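Local coordinates for phosphonopyruvate hydrolase (Variovorax sp., PDB 2HJP) that hydrolyses the carbon-phosphorus bond of phosphonopyruvate to give pyruvate and phosphate, using a divalent metal ion such as magnesium, cobalt or manganese, at the interface of chains A and B. Sequence-based numbering; all coordinates share one arbitrary frame. Chains: chain A/B, Phosphonopyruvate hydrolase.

The interface of chains A and B. Residues chain A 277, 281, 284-285, 289; chain B 89-90, 94.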
ATOM      1  N   GLY A 277      14.508  10.485 -15.287  1.00 22.30           N
ATOM      2  CA  GLY A 277      15.757  10.555 -14.545  1.00 24.73           C
ATOM      3  C   GLY A 277      16.800   9.582 -15.096  1.00 25.82           C
ATOM      4  O   GLY A 277      17.720   9.148 -14.354  1.00 25.53           O
ATOM      5  N   MET A 281      20.295   7.901 -13.354  1.00 23.05           N
ATOM      6  CA  MET A 281      20.454   6.477 -13.299  1.00 22.65           C
ATOM      7  C   MET A 281      21.714   6.020 -14.032  1.00 21.80           C
ATOM      8  O   MET A 281      22.390   5.101 -13.560  1.00 19.94           O
ATOM      9  CB  MET A 281      19.208   5.734 -13.841  1.00 22.10           C
ATOM     10  CG  MET A 281      19.345   4.205 -13.718  1.00 23.87           C
ATOM     11  SD  MET A 281      18.067   3.213 -14.455  1.00 29.26           S
ATOM     12  CE  MET A 281      18.132   3.790 -16.183  1.00 28.78           C
ATOM     13  N   VAL A 284      24.618   6.582 -11.787  1.00 18.22           N
ATOM     14  CA  VAL A 284      24.636   5.575 -10.737  1.00 18.43           C
ATOM     15  C   VAL A 284      25.169   4.222 -11.265  1.00 19.46           C
ATOM     16  O   VAL A 284      26.052   3.582 -10.629  1.00 19.38           O
ATOM     17  CB  VAL A 284      23.240   5.453 -10.075  1.00 16.29           C
ATOM     18  CG1 VAL A 284      23.159   4.163  -9.163  1.00 18.41           C
ATOM     19  CG2 VAL A 284      23.003   6.652  -9.154  1.00 18.76           C
ATOM     20  N   GLU A 285      24.682   3.776 -12.417  1.00 20.89           N
ATOM     21  CA  GLU A 285      25.152   2.514 -12.977  1.00 23.33           C
ATOM     22  C   GLU A 285      26.621   2.601 -13.257  1.00 23.51           C
ATOM     23  O   GLU A 285      27.383   1.648 -12.998  1.00 22.68           O
ATOM     24  CB  GLU A 285      24.524   2.154 -14.323  1.00 24.76           C
ATOM     25  CG  GLU A 285      23.090   1.893 -14.305  1.00 30.77           C
ATOM     26  CD  GLU A 285      22.611   1.211 -15.601  1.00 34.21           C
ATOM     27  OE1 GLU A 285      23.358   0.411 -16.215  1.00 32.78           O
ATOM     28  OE2 GLU A 285      21.458   1.473 -15.970  1.00 37.77           O
ATOM     29  N   LEU A 289      27.621  -0.034 -10.487  1.00 24.59           N
ATOM     30  CA  LEU A 289      27.285  -1.378 -10.950  1.00 26.62           C
ATOM     31  C   LEU A 289      28.622  -1.987 -11.376  1.00 28.06           C
ATOM     32  O   LEU A 289      29.217  -1.577 -12.382  1.00 28.03           O
ATOM     33  CB  LEU A 289      26.347  -1.304 -12.148  1.00 27.84           C
ATOM     34  CG  LEU A 289      25.063  -2.122 -12.210  1.00 30.15           C
ATOM     35  CD1 LEU A 289      24.790  -2.413 -13.686  1.00 29.39           C
ATOM     36  CD2 LEU A 289      25.145  -3.380 -11.484  1.00 27.45           C
TER
ATOM     37  N   ALA B  89      23.179  -2.767  -7.625  1.00 19.30           N
ATOM     38  CA  ALA B  89      23.556  -1.471  -7.027  1.00 17.54           C
ATOM     39  C   ALA B  89      22.641  -0.350  -7.446  1.00 17.95           C
ATOM     40  O   ALA B  89      22.444   0.610  -6.692  1.00 17.34           O
ATOM     41  CB  ALA B  89      25.053  -1.102  -7.371  1.00 17.52           C
ATOM     42  N   VAL B  90      22.066  -0.430  -8.642  1.00 18.15           N
ATOM     43  CA  VAL B  90      21.173   0.649  -9.047  1.00 17.38           C
ATOM     44  C   VAL B  90      19.903   0.605  -8.154  1.00 18.66           C
ATOM     45  O   VAL B  90      19.479   1.637  -7.665  1.00 18.33           O
ATOM     46  CB  VAL B  90      20.802   0.534 -10.513  1.00 20.45           C
ATOM     47  CG1 VAL B  90      19.747   1.607 -10.874  1.00 17.45           C
ATOM     48  CG2 VAL B  90      22.065   0.693 -11.386  1.00 19.10           C
ATOM     49  N   TYR B  94      18.285   3.472  -5.204  1.00 18.63           N
ATOM     50  CA  TYR B  94      16.927   3.967  -5.156  1.00 19.35           C
ATOM     51  C   TYR B  94      16.198   3.515  -3.893  1.00 19.20           C
ATOM     52  O   TYR B  94      15.318   4.200  -3.410  1.00 20.39           O
ATOM     53  CB  TYR B  94      16.109   3.511  -6.403  1.00 19.26           C
ATOM     54  CG  TYR B  94      16.468   4.299  -7.666  1.00 22.86           C
ATOM     55  CD1 TYR B  94      15.851   5.523  -7.953  1.00 23.77           C
ATOM     56  CD2 TYR B  94      17.437   3.842  -8.529  1.00 22.27           C
ATOM     57  CE1 TYR B  94      16.214   6.288  -9.109  1.00 27.31           C
ATOM     58  CE2 TYR B  94      17.816   4.591  -9.699  1.00 28.17           C
ATOM     59  CZ  TYR B  94      17.192   5.819  -9.977  1.00 27.76           C
ATOM     60  OH  TYR B  94      17.576   6.574 -11.084  1.00 30.37           O
TER
HETATM   61  O   HOH W   1      16.635   8.693 -11.709  1.00 27.00           O
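B:Val90, near the start of helix 89-102, points its forked side chain at one flank of the C-terminal helix 278-288 of chain A and loses 68 Å² of surface there. Its two methyls divide the work. CG2, anti to the carbonyl carbon, presses on the aliphatic stem of A:Glu285, with CG of the glutamate 3.3 Å from CG2 of the valine. CG1, anti to the backbone N (chi1 174°), is directed instead towards A:Met281, whose CG lies 3.9 Å from it, the two side chains meeting at about a right angle. On the main-chain side of the fork, CG1 of A:Val284 lies 4.0 Å from CA of B:Val90. Just past the end of the helix, A:Leu289 extends the apolar patch: its branch carbon CG is 4.2 Å from CG2 of B:Val90, and B:Ala89 brings its methyl near the leucine backbone.

One turn further along the chain B helix, B:Tyr94 sets its phenol tip against A:Met281, OH lying 3.3 Å from CB. In the same chain, CG1 of B:Val90 sits at the edge of the tyrosine ring, in its plane, which ties the valine and tyrosine contacts together. Polar contact at this rim is indirect: a water in the ring plane bridges the carbonyl O of A:Gly277, just ahead of the helix, at 2.9 Å and the phenol OH of B:Tyr94 at 2.4 Å, the latter unusually short and to be read with caution.

The patch, with its two-fold twin, docks the C-terminal helix of each subunit on its neighbour and probably contributes to the dimer or tetramer that the protein forms; the centre of the patch described lies about 37 Å from A:Asp54, the likely nucleophile, which points to a structural rather than catalytic role.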